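Local coordinates for protein fumarylacetoacetate hydrolase (Burkholderia xenovorans, PDB 5TI1) that probably hydrolyses fumarylacetoacetate to fumarate and acetoacetate, the last step of phenylalanine and tyrosine breakdown, and binds a magnesium ion, at residues F44-D49 / R55-A60; D63-L68 / A140-P145; A69-A74 / G131-R136; D96-G101 / G230-A235. All coordinates share one frame; numbering follows the deposited sequence.

Contact 1: residues F44-D49 / R55-A60; sequences FGIFSD and RRVGVA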
loop_
_atom_site.group_PDB
_atom_site.type_symbol
_atom_site.label_atom_id
_atom_site.label_comp_id
_atom_site.label_asym_id
_atom_site.label_seq_id
_atom_site.Cartn_x
_atom_site.Cartn_y
_atom_site.Cartn_z
ATOM N N PHE B 44 0.244 22.558 -7.339
ATOM C CA PHE B 44 -0.768 21.823 -8.090
ATOM C C PHE B 44 -1.745 21.117 -7.159
ATOM O O PHE B 44 -1.350 20.573 -6.123
ATOM C CB PHE B 44 -0.127 20.788 -9.020
ATOM C CG PHE B 44 0.625 21.391 -10.164
ATOM C CD1 PHE B 44 -0.010 21.653 -11.364
ATOM C CD2 PHE B 44 1.964 21.692 -10.038
ATOM C CE1 PHE B 44 0.684 22.213 -12.426
ATOM C CE2 PHE B 44 2.670 22.251 -11.096
ATOM C CZ PHE B 44 2.027 22.512 -12.290
ATOM N N GLY B 45 -3.018 21.109 -7.558
ATOM C CA GLY B 45 -4.064 20.423 -6.829
ATOM C C GLY B 45 -5.180 19.995 -7.760
ATOM O O GLY B 45 -5.127 20.207 -8.973
ATOM N N ILE B 46 -6.209 19.393 -7.168
ATOM C CA ILE B 46 -7.396 18.931 -7.879
ATOM C C ILE B 46 -8.596 19.597 -7.231
ATOM O O ILE B 46 -8.817 19.447 -6.021
ATOM C CB ILE B 46 -7.526 17.396 -7.840
ATOM C CG1 ILE B 46 -6.362 16.735 -8.599
ATOM C CG2 ILE B 46 -8.858 16.945 -8.413
ATOM C CD1 ILE B 46 -6.363 16.997 -10.086
ATOM N N PHE B 47 -9.377 20.326 -8.027
ATOM C CA PHE B 47 -10.483 21.083 -7.465
ATOM C C PHE B 47 -11.721 20.950 -8.336
ATOM O O PHE B 47 -11.677 20.518 -9.493
ATOM C CB PHE B 47 -10.141 22.573 -7.302
ATOM C CG PHE B 47 -10.239 23.348 -8.577
ATOM C CD1 PHE B 47 -9.241 23.257 -9.532
ATOM C CD2 PHE B 47 -11.331 24.160 -8.831
ATOM C CE1 PHE B 47 -9.331 23.958 -10.711
ATOM C CE2 PHE B 47 -11.420 24.870 -10.009
ATOM C CZ PHE B 47 -10.421 24.764 -10.952
ATOM N N SER B 48 -12.833 21.327 -7.729
ATOM C CA SER B 48 -14.102 21.543 -8.396
ATOM C C SER B 48 -14.733 22.737 -7.698
ATOM O O SER B 48 -14.211 23.231 -6.696
ATOM C CB SER B 48 -14.986 20.300 -8.319
ATOM O OG SER B 48 -15.287 20.009 -6.966
ATOM N N ASP B 49 -15.845 23.225 -8.237
ATOM C CA ASP B 49 -16.445 24.427 -7.672
ATOM C C ASP B 49 -17.960 24.340 -7.827
ATOM O O ASP B 49 -18.497 23.318 -8.262
ATOM C CB ASP B 49 -15.848 25.681 -8.327
ATOM C CG ASP B 49 -16.378 25.917 -9.728
ATOM O OD1 ASP B 49 -16.680 24.936 -10.433
ATOM O OD2 ASP B 49 -16.501 27.094 -10.125
ATOM N N ARG B 55 -13.971 17.448 -11.411
ATOM C CA ARG B 55 -12.663 17.667 -10.822
ATOM C C ARG B 55 -11.649 17.913 -11.931
ATOM O O ARG B 55 -11.713 17.302 -13.001
ATOM C CB ARG B 55 -12.256 16.486 -9.946
ATOM C CG ARG B 55 -13.139 16.359 -8.723
ATOM C CD ARG B 55 -12.742 15.191 -7.840
ATOM N NE ARG B 55 -13.762 14.944 -6.825
ATOM C CZ ARG B 55 -13.596 14.147 -5.776
ATOM N NH1 ARG B 55 -12.439 13.522 -5.594
ATOM N NH2 ARG B 55 -14.591 13.982 -4.908
ATOM N N ARG B 56 -10.745 18.855 -11.688
ATOM C CA ARG B 56 -9.797 19.270 -12.700
ATOM C C ARG B 56 -8.572 19.839 -12.002
ATOM O O ARG B 56 -8.590 20.121 -10.799
ATOM C CB ARG B 56 -10.433 20.278 -13.668
ATOM C CG ARG B 56 -11.010 21.509 -13.018
ATOM C CD ARG B 56 -12.158 22.039 -13.859
ATOM N NE ARG B 56 -12.682 23.318 -13.382
ATOM C CZ ARG B 56 -13.670 23.431 -12.503
ATOM N NH1 ARG B 56 -14.235 22.337 -11.994
ATOM N NH2 ARG B 56 -14.088 24.630 -12.130
ATOM N N VAL B 57 -7.499 20.006 -12.772
ATOM C CA VAL B 57 -6.231 20.436 -12.200
ATOM C C VAL B 57 -6.261 21.939 -11.965
ATOM O O VAL B 57 -6.657 22.714 -12.845
ATOM C CB VAL B 57 -5.063 20.045 -13.114
ATOM C CG1 VAL B 57 -3.783 20.581 -12.536
ATOM C CG2 VAL B 57 -5.004 18.529 -13.257
ATOM N N GLY B 58 -5.828 22.356 -10.776
ATOM C CA GLY B 58 -5.757 23.759 -10.450
ATOM C C GLY B 58 -4.391 24.126 -9.909
ATOM O O GLY B 58 -3.643 23.286 -9.407
ATOM N N VAL B 59 -4.073 25.408 -10.030
ATOM C CA VAL B 59 -2.861 25.972 -9.455
ATOM C C VAL B 59 -3.267 27.135 -8.561
ATOM O O VAL B 59 -3.966 28.052 -9.006
ATOM C CB VAL B 59 -1.866 26.418 -10.546
ATOM C CG1 VAL B 59 -0.707 27.184 -9.933
ATOM C CG2 VAL B 59 -1.345 25.209 -11.301
ATOM N N ALA B 60 -2.836 27.092 -7.303
ATOM C CA ALA B 60 -3.166 28.160 -6.367
ATOM C C ALA B 60 -2.355 29.412 -6.671
ATOM O O ALA B 60 -1.152 29.349 -6.949
ATOM C CB ALA B 60 -2.909 27.720 -4.929
#
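F47 and R56 both start their side chains between the backbone N and the carbonyl carbon (chi1 79° and 56°), which lays the ring and the arginine chain against each other on one face of the hairpin. R56 then runs out extended, slanting across the ring, its guanidinium plane 51° from the ring plane. Its CG sits 4.2 Å from the F47 ring centroid in an off-centre CH-pi contact, and F47 CE2 lies over one face of the guanidinium, off toward its rim, 3.4 Å from R56 NH2. D49 takes the edge of the same guanidinium: R56 NH2 donates to D49 OD1 over 3.1 Å in a nearly straight salt bridge, in the guanidinium plane yet above that of the carboxylate. NE pairs with D67, and NH1 with the carbonyl oxygens of N52 and T54 in the connecting turn. Antiparallel backbone bonds join the strands, G58 N to G45 O and F47 N to R56 O, both at 2.9 Å. The F47 ring occupies the side of G58 that lacks a side chain, CE1 lying 3.6 Å from G58 CA. On the other face the side chains that meet are apolar, F44 CE1 with V59 CG2 and I46 CD1 with V57 CG2, both at 3.8 Å. Aromatic cover, two carboxylates and turn carbonyls fix the buried R56, whose positive charge is probably well balanced there.

Contact 2: residues D63-L68 / A140-P145; sequences DSIVDL and AQLHLP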
loop_
_atom_site.group_PDB
_atom_site.type_symbol
_atom_site.label_atom_id
_atom_site.label_comp_id
_atom_site.label_asym_id
_atom_site.label_seq_id
_atom_site.Cartn_x
_atom_site.Cartn_y
_atom_site.Cartn_z
ATOM N N ASP B 63 -5.405 34.123 -3.074
ATOM C CA ASP B 63 -6.583 33.466 -2.525
ATOM C C ASP B 63 -7.443 32.804 -3.606
ATOM O O ASP B 63 -8.593 32.448 -3.340
ATOM C CB ASP B 63 -7.408 34.465 -1.693
ATOM C CG ASP B 63 -7.920 35.645 -2.508
ATOM O OD1 ASP B 63 -7.828 35.609 -3.753
ATOM O OD2 ASP B 63 -8.419 36.622 -1.898
ATOM N N SER B 64 -6.910 32.619 -4.809
ATOM C CA SER B 64 -7.682 32.087 -5.921
ATOM C C SER B 64 -7.042 30.801 -6.456
ATOM O O SER B 64 -6.088 30.263 -5.887
ATOM C CB SER B 64 -7.825 33.148 -7.015
ATOM O OG SER B 64 -8.650 34.209 -6.573
ATOM N N ILE B 65 -7.596 30.304 -7.558
ATOM C CA ILE B 65 -7.135 29.085 -8.216
ATOM C C ILE B 65 -7.194 29.321 -9.714
ATOM O O ILE B 65 -8.192 29.844 -10.222
ATOM C CB ILE B 65 -7.999 27.858 -7.855
ATOM C CG1 ILE B 65 -8.068 27.641 -6.344
ATOM C CG2 ILE B 65 -7.489 26.618 -8.551
ATOM C CD1 ILE B 65 -9.105 26.569 -5.930
ATOM N N VAL B 66 -6.140 28.942 -10.421
ATOM C CA VAL B 66 -6.151 28.961 -11.877
ATOM C C VAL B 66 -6.672 27.617 -12.378
ATOM O O VAL B 66 -6.152 26.558 -12.010
ATOM C CB VAL B 66 -4.757 29.261 -12.443
ATOM C CG1 VAL B 66 -4.810 29.227 -13.940
ATOM C CG2 VAL B 66 -4.270 30.618 -11.958
ATOM N N ASP B 67 -7.705 27.662 -13.211
ATOM C CA ASP B 67 -8.246 26.480 -13.872
ATOM C C ASP B 67 -7.344 26.177 -15.062
ATOM O O ASP B 67 -7.404 26.860 -16.082
ATOM C CB ASP B 67 -9.683 26.741 -14.310
ATOM C CG ASP B 67 -10.387 25.497 -14.827
ATOM O OD1 ASP B 67 -9.723 24.597 -15.384
ATOM O OD2 ASP B 67 -11.626 25.431 -14.684
ATOM N N LEU B 68 -6.496 25.155 -14.941
ATOM C CA LEU B 68 -5.544 24.891 -16.023
ATOM C C LEU B 68 -6.255 24.389 -17.273
ATOM O O LEU B 68 -5.877 24.750 -18.392
ATOM C CB LEU B 68 -4.481 23.890 -15.579
ATOM C CG LEU B 68 -3.640 24.253 -14.361
ATOM C CD1 LEU B 68 -2.361 23.408 -14.372
ATOM C CD2 LEU B 68 -3.340 25.753 -14.327
ATOM N N ALA B 140 -14.330 26.916 -3.780
ATOM C CA ALA B 140 -13.779 25.687 -4.323
ATOM C C ALA B 140 -13.854 24.549 -3.317
ATOM O O ALA B 140 -13.863 24.764 -2.102
ATOM C CB ALA B 140 -12.326 25.884 -4.754
ATOM N N GLN B 141 -13.934 23.336 -3.862
ATOM C CA GLN B 141 -13.722 22.085 -3.149
ATOM C C GLN B 141 -12.360 21.550 -3.562
ATOM O O GLN B 141 -12.124 21.342 -4.754
ATOM C CB GLN B 141 -14.803 21.068 -3.506
ATOM C CG GLN B 141 -16.204 21.570 -3.280
ATOM C CD GLN B 141 -16.460 21.788 -1.822
ATOM O OE1 GLN B 141 -16.061 20.968 -0.990
ATOM N NE2 GLN B 141 -17.093 22.909 -1.486
ATOM N N LEU B 142 -11.468 21.338 -2.596
ATOM C CA LEU B 142 -10.152 20.765 -2.875
ATOM C C LEU B 142 -10.148 19.292 -2.494
ATOM O O LEU B 142 -10.549 18.929 -1.381
ATOM C CB LEU B 142 -9.051 21.504 -2.118
ATOM C CG LEU B 142 -9.084 23.010 -2.345
ATOM C CD1 LEU B 142 -7.941 23.668 -1.584
ATOM C CD2 LEU B 142 -9.032 23.309 -3.837
ATOM N N HIS B 143 -9.709 18.447 -3.419
ATOM C CA HIS B 143 -9.738 17.008 -3.221
ATOM C C HIS B 143 -8.315 16.478 -3.125
ATOM O O HIS B 143 -7.351 17.175 -3.439
ATOM C CB HIS B 143 -10.500 16.320 -4.358
ATOM C CG HIS B 143 -11.747 17.039 -4.760
ATOM N ND1 HIS B 143 -12.926 16.934 -4.053
ATOM C CD2 HIS B 143 -11.994 17.893 -5.784
ATOM C CE1 HIS B 143 -13.847 17.685 -4.629
ATOM N NE2 HIS B 143 -13.308 18.279 -5.677
ATOM N N LEU B 144 -8.203 15.238 -2.658
ATOM C CA LEU B 144 -6.930 14.533 -2.617
ATOM C C LEU B 144 -6.212 14.747 -3.945
ATOM O O LEU B 144 -6.797 14.521 -5.008
ATOM C CB LEU B 144 -7.153 13.047 -2.340
ATOM C CG LEU B 144 -5.927 12.306 -1.816
ATOM C CD1 LEU B 144 -5.593 12.809 -0.409
ATOM C CD2 LEU B 144 -6.127 10.781 -1.851
ATOM N N PRO B 145 -4.979 15.256 -3.941
ATOM C CA PRO B 145 -4.388 15.700 -5.206
ATOM C C PRO B 145 -3.911 14.567 -6.098
ATOM O O PRO B 145 -3.770 14.779 -7.312
ATOM C CB PRO B 145 -3.215 16.579 -4.755
ATOM C CG PRO B 145 -2.842 16.054 -3.441
ATOM C CD PRO B 145 -4.170 15.697 -2.790
#
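I65 reaches A140 and L142 with a single atom, its terminal methyl CD1. CG1 is anti to the carbonyl carbon (chi1 -56°), and the next torsion is extended (chi2 171°), carrying CD1 across to a strand whose nearest CA, that of A140, is still 8.4 Å from the CA of I65. There CD1 lies 3.5 Å from A140 CB, closer than a usual methyl-methyl contact. The second touch is gentler: CD1 is 3.9 Å from L142 CD2, as the isoleucine and leucine slide past each other in opposite directions. L142 also has CG anti to its carbonyl carbon, and it is the end of the chain, the CD2 branch, that closes on I65. F47 touches both I65 and L142, and W289 of strand 284-292 does the same, so this small apolar meeting belongs to a larger cluster.

Strands 64-67 and 140-143 are not neighbours in their antiparallel sheet; 56-61 and 44-49 lie between them. That their side chains still meet is consistent with a strongly curled sheet, as in the SH3-like barrel of fumarylacetoacetase N-terminal domains. Some polar groups of the two segments pair elsewhere, such as H143 NE2 with S48 OG and S64 O with Q137 NE2. The link between the two strands is one of methyl contacts, dispersive and without directional bonds, while each strand is held by its bonds to neighbouring strands.

Contact 3: residues A69-A74 / G131-R136; sequences AALESA and GRALIR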
loop_
_atom_site.group_PDB
_atom_site.type_symbol
_atom_site.label_atom_id
_atom_site.label_comp_id
_atom_site.label_asym_id
_atom_site.label_seq_id
_atom_site.Cartn_x
_atom_site.Cartn_y
_atom_site.Cartn_z
ATOM N N ALA B 69 -7.303 23.575 -17.104
ATOM C CA ALA B 69 -8.058 23.093 -18.256
ATOM C C ALA B 69 -8.674 24.249 -19.035
ATOM O O ALA B 69 -8.684 24.241 -20.271
ATOM C CB ALA B 69 -9.133 22.100 -17.808
ATOM N N ALA B 70 -9.167 25.270 -18.328
ATOM C CA ALA B 70 -9.716 26.437 -19.011
ATOM C C ALA B 70 -8.638 27.196 -19.786
ATOM O O ALA B 70 -8.880 27.643 -20.914
ATOM C CB ALA B 70 -10.414 27.350 -18.004
ATOM N N LEU B 71 -7.450 27.364 -19.201
ATOM C CA LEU B 71 -6.371 28.038 -19.919
ATOM C C LEU B 71 -5.913 27.239 -21.136
ATOM O O LEU B 71 -5.549 27.829 -22.163
ATOM C CB LEU B 71 -5.186 28.288 -18.989
ATOM C CG LEU B 71 -5.351 29.301 -17.859
ATOM C CD1 LEU B 71 -3.986 29.652 -17.310
ATOM C CD2 LEU B 71 -6.069 30.548 -18.346
ATOM N N GLU B 72 -5.913 25.905 -21.037
ATOM C CA GLU B 72 -5.568 25.073 -22.184
ATOM C C GLU B 72 -6.616 25.189 -23.285
ATOM O O GLU B 72 -6.271 25.312 -24.469
ATOM C CB GLU B 72 -5.418 23.619 -21.746
ATOM C CG GLU B 72 -4.852 22.723 -22.820
ATOM C CD GLU B 72 -5.143 21.271 -22.545
ATOM O OE1 GLU B 72 -6.080 21.010 -21.762
ATOM O OE2 GLU B 72 -4.432 20.400 -23.098
ATOM N N SER B 73 -7.902 25.151 -22.915
ATOM C CA SER B 73 -8.968 25.265 -23.907
ATOM C C SER B 73 -8.888 26.586 -24.658
ATOM O O SER B 73 -9.162 26.642 -25.864
ATOM C CB SER B 73 -10.332 25.118 -23.235
ATOM O OG SER B 73 -10.515 23.791 -22.782
ATOM N N ALA B 74 -8.516 27.660 -23.964
ATOM C CA ALA B 74 -8.386 28.967 -24.592
ATOM C C ALA B 74 -7.102 29.113 -25.397
ATOM O O ALA B 74 -6.923 30.138 -26.064
ATOM C CB ALA B 74 -8.455 30.067 -23.531
ATOM N N GLY B 131 -12.480 35.881 -15.755
ATOM C CA GLY B 131 -13.664 35.596 -14.958
ATOM C C GLY B 131 -14.036 34.127 -14.913
ATOM O O GLY B 131 -14.725 33.698 -13.982
ATOM N N ARG B 132 -13.608 33.347 -15.903
ATOM C CA ARG B 132 -13.837 31.908 -15.920
ATOM C C ARG B 132 -12.667 31.120 -15.359
ATOM O O ARG B 132 -12.873 30.186 -14.578
ATOM C CB ARG B 132 -14.122 31.424 -17.345
ATOM C CG ARG B 132 -15.553 31.598 -17.786
ATOM C CD ARG B 132 -15.847 30.827 -19.061
ATOM N NE ARG B 132 -15.194 31.412 -20.230
ATOM C CZ ARG B 132 -14.179 30.849 -20.878
ATOM N NH1 ARG B 132 -13.697 29.680 -20.474
ATOM N NH2 ARG B 132 -13.646 31.450 -21.930
ATOM N N ALA B 133 -11.440 31.482 -15.735
ATOM C CA ALA B 133 -10.281 30.650 -15.445
ATOM C C ALA B 133 -9.715 30.863 -14.049
ATOM O O ALA B 133 -8.885 30.056 -13.611
ATOM C CB ALA B 133 -9.180 30.892 -16.485
ATOM N N LEU B 134 -10.133 31.912 -13.345
ATOM C CA LEU B 134 -9.683 32.174 -11.984
ATOM C C LEU B 134 -10.870 32.078 -11.037
ATOM O O LEU B 134 -11.858 32.803 -11.192
ATOM C CB LEU B 134 -9.010 33.543 -11.873
ATOM C CG LEU B 134 -7.487 33.427 -11.926
ATOM C CD1 LEU B 134 -7.037 33.162 -13.351
ATOM C CD2 LEU B 134 -6.830 34.666 -11.369
ATOM N N ILE B 135 -10.761 31.195 -10.051
ATOM C CA ILE B 135 -11.837 30.887 -9.119
ATOM C C ILE B 135 -11.332 31.155 -7.707
ATOM O O ILE B 135 -10.174 30.862 -7.389
ATOM C CB ILE B 135 -12.299 29.421 -9.283
ATOM C CG1 ILE B 135 -13.142 29.267 -10.547
ATOM C CG2 ILE B 135 -13.045 28.919 -8.072
ATOM C CD1 ILE B 135 -12.381 28.629 -11.701
ATOM N N ARG B 136 -12.195 31.731 -6.872
ATOM C CA ARG B 136 -11.846 31.954 -5.475
ATOM C C ARG B 136 -11.741 30.622 -4.744
ATOM O O ARG B 136 -12.561 29.725 -4.945
ATOM C CB ARG B 136 -12.893 32.845 -4.797
ATOM C CG ARG B 136 -12.994 34.263 -5.353
ATOM C CD ARG B 136 -11.845 35.151 -4.883
ATOM N NE ARG B 136 -11.692 35.145 -3.424
ATOM C CZ ARG B 136 -12.054 36.133 -2.603
ATOM N NH1 ARG B 136 -12.602 37.250 -3.078
ATOM N NH2 ARG B 136 -11.855 36.006 -1.297
#
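A70 opens the contact with A133, the two small residues letting the backbones come close: their CA atoms are 5.5 Å apart and A70 CB lies 4.0 Å from A133 CB, methyl against methyl. At this point the helix is in its first turn, and the A70 amide is capped by D67 OD1 from the N-cap position. L71 follows and adds the closest touch. Its CG is anti to the carbonyl carbon (chi1 -68°) and CD2 swings back to stand 3.6 Å from A133 CB, while the same side chain packs on V66 of strand 64-67. A133 CB thus touches both the A70 methyl and one branch of L71, which approach it about at right angles. E72 projects from another side of the helix, where its OE1 is hydrogen-bonded to S87 OG. S73 continues the helical pattern, its N donating to A69 O at 2.9 Å, and A74 N does likewise toward A70 O at 3.1 Å.

Across the contact, A133 is the last residue of helix 127-133, and L134 leaves the helical conformation to begin strand 134-136. The backbone of A133 is also bonded to D67, its O lying 2.7 Å from D67 N, so helix end and helix start meet around the same aspartate. R132, which is exposed, forms a salt bridge with E128 of the same helix. With two alanines and a leucine as the touching residues, the interface is apolar and short-ranged; the polar links nearby run through D67, by its side chain to one helix and by its backbone to the other.

Contact 4: residues D96-G101 / G230-A235; sequences DFIALG and GFVIGA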
loop_
_atom_site.group_PDB
_atom_site.type_symbol
_atom_site.label_atom_id
_atom_site.label_comp_id
_atom_site.label_asym_id
_atom_site.label_seq_id
_atom_site.Cartn_x
_atom_site.Cartn_y
_atom_site.Cartn_z
ATOM N N ASP B 96 -1.835 11.555 -14.178
ATOM C CA ASP B 96 -1.593 11.613 -15.621
ATOM C C ASP B 96 -0.721 12.807 -16.002
ATOM O O ASP B 96 0.168 12.685 -16.852
ATOM C CB ASP B 96 -2.933 11.661 -16.365
ATOM C CG ASP B 96 -3.653 10.319 -16.377
ATOM O OD1 ASP B 96 -3.058 9.316 -15.952
ATOM O OD2 ASP B 96 -4.816 10.271 -16.813
ATOM N N PHE B 97 -0.975 13.977 -15.405
ATOM C CA PHE B 97 -0.138 15.139 -15.698
ATOM C C PHE B 97 1.279 14.962 -15.159
ATOM O O PHE B 97 2.256 15.287 -15.848
ATOM C CB PHE B 97 -0.767 16.414 -15.125
ATOM C CG PHE B 97 0.196 17.565 -15.050
ATOM C CD1 PHE B 97 0.623 18.195 -16.204
ATOM C CD2 PHE B 97 0.703 17.988 -13.830
ATOM C CE1 PHE B 97 1.519 19.250 -16.150
ATOM C CE2 PHE B 97 1.607 19.037 -13.770
ATOM C CZ PHE B 97 2.013 19.669 -14.929
ATOM N N ILE B 98 1.414 14.460 -13.926
ATOM C CA ILE B 98 2.740 14.192 -13.367
ATOM C C ILE B 98 3.510 13.223 -14.257
ATOM O O ILE B 98 4.695 13.436 -14.564
ATOM C CB ILE B 98 2.623 13.657 -11.928
ATOM C CG1 ILE B 98 2.111 14.742 -10.984
ATOM C CG2 ILE B 98 3.966 13.180 -11.438
ATOM C CD1 ILE B 98 1.642 14.194 -9.615
ATOM N N ALA B 99 2.842 12.158 -14.711
ATOM C CA ALA B 99 3.491 11.158 -15.556
ATOM C C ALA B 99 4.125 11.770 -16.799
ATOM O O ALA B 99 5.035 11.166 -17.373
ATOM C CB ALA B 99 2.487 10.083 -15.966
ATOM N N LEU B 100 3.685 12.965 -17.208
ATOM C CA LEU B 100 4.253 13.609 -18.385
ATOM C C LEU B 100 5.724 13.953 -18.211
ATOM O O LEU B 100 6.403 14.227 -19.204
ATOM C CB LEU B 100 3.466 14.873 -18.726
ATOM C CG LEU B 100 2.069 14.656 -19.291
ATOM C CD1 LEU B 100 1.474 15.999 -19.666
ATOM C CD2 LEU B 100 2.148 13.721 -20.495
ATOM N N GLY B 101 6.230 13.962 -16.984
ATOM C CA GLY B 101 7.647 14.128 -16.746
ATOM C C GLY B 101 8.028 15.570 -16.454
ATOM O O GLY B 101 7.280 16.520 -16.701
ATOM N N GLY B 230 5.098 14.867 3.283
ATOM C CA GLY B 230 5.125 13.753 2.353
ATOM C C GLY B 230 5.584 14.227 0.997
ATOM O O GLY B 230 5.122 15.269 0.520
ATOM N N PHE B 231 6.506 13.512 0.365
ATOM C CA PHE B 231 6.827 13.847 -1.010
ATOM C C PHE B 231 6.183 12.844 -1.956
ATOM O O PHE B 231 5.895 11.704 -1.587
ATOM C CB PHE B 231 8.340 13.956 -1.246
ATOM C CG PHE B 231 9.141 12.693 -1.004
ATOM C CD1 PHE B 231 9.462 11.838 -2.054
ATOM C CD2 PHE B 231 9.670 12.416 0.248
ATOM C CE1 PHE B 231 10.265 10.715 -1.851
ATOM C CE2 PHE B 231 10.477 11.291 0.453
ATOM C CZ PHE B 231 10.774 10.445 -0.601
ATOM N N VAL B 232 5.920 13.301 -3.174
ATOM C CA VAL B 232 5.117 12.570 -4.143
ATOM C C VAL B 232 6.016 12.198 -5.319
ATOM O O VAL B 232 6.733 13.050 -5.853
ATOM C CB VAL B 232 3.903 13.410 -4.580
ATOM C CG1 VAL B 232 3.210 12.795 -5.770
ATOM C CG2 VAL B 232 2.910 13.576 -3.397
ATOM N N ILE B 233 5.987 10.916 -5.704
ATOM C CA ILE B 233 6.840 10.409 -6.775
ATOM C C ILE B 233 6.359 10.956 -8.109
ATOM O O ILE B 233 5.174 10.854 -8.447
ATOM C CB ILE B 233 6.849 8.867 -6.786
ATOM C CG1 ILE B 233 7.560 8.327 -5.547
ATOM C CG2 ILE B 233 7.579 8.340 -8.035
ATOM C CD1 ILE B 233 9.018 8.806 -5.427
ATOM N N GLY B 234 7.285 11.521 -8.885
ATOM C CA GLY B 234 6.963 12.029 -10.204
ATOM C C GLY B 234 7.431 11.122 -11.326
ATOM O O GLY B 234 6.904 11.169 -12.443
ATOM N N ALA B 235 8.436 10.301 -11.043
ATOM C CA ALA B 235 8.927 9.310 -11.991
ATOM C C ALA B 235 9.245 8.046 -11.207
ATOM O O ALA B 235 9.929 8.103 -10.179
ATOM C CB ALA B 235 10.171 9.820 -12.747
HETATM O O HOH W 1 7.240 10.702 -14.964
#
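V232 is the first residue of its strand to meet I98, and does so loosely: CG1 stands 4.4 Å from I98 CD1, the extended tip of the isoleucine. The V232 backbone is meanwhile bonded to F253 and G254 of the adjoining strand. I233 offers its carbonyl oxygen, 4.0 Å from I98 CG2, while its side chain leads off toward M373 and L357. At G234 the approach is closest. I98 CG2, the branch anti to its backbone N (chi1 of CG1 -68°), rests 3.4 Å from G234 CA, against a residue with no side chain to hold it off. A water oxygen lies 2.6 Å from G234 O and, at a longer 3.3 Å, from A99 O, donating to both and so bridging A99 and G234. V146, V369 and F253 also touch I98, so it packs in largely apolar surroundings. The contact sets helix 95-99, from the N-terminal family region, against strand 223-233 of the C-terminal mixed sheet and the residue that follows it. That strand also carries the magnesium ligands E226 and E228, an arrangement belonging to the two-domain fold of the fumarylacetoacetase family.

Contacts 1, 2 and 3 all involve one antiparallel sheet, whereas contact 4 joins the N-terminal region to the C-terminal mixed sheet. Contact 1 is the buried, extensive one, pairing neighbouring strands by backbone bonds and a salt bridge. Contact 2 links strands separated by two others and is partly buried; its centre is about 3 Å from that of contact 1, yet its chemistry is methyl packing alone. Contact 3 sits farther out, its centre about 27 Å from the chain centre, though two of its three touching residues are buried. Contact 4, also buried, alone adds a water bridge, and meets contact 1 through the rings of F44 and F97.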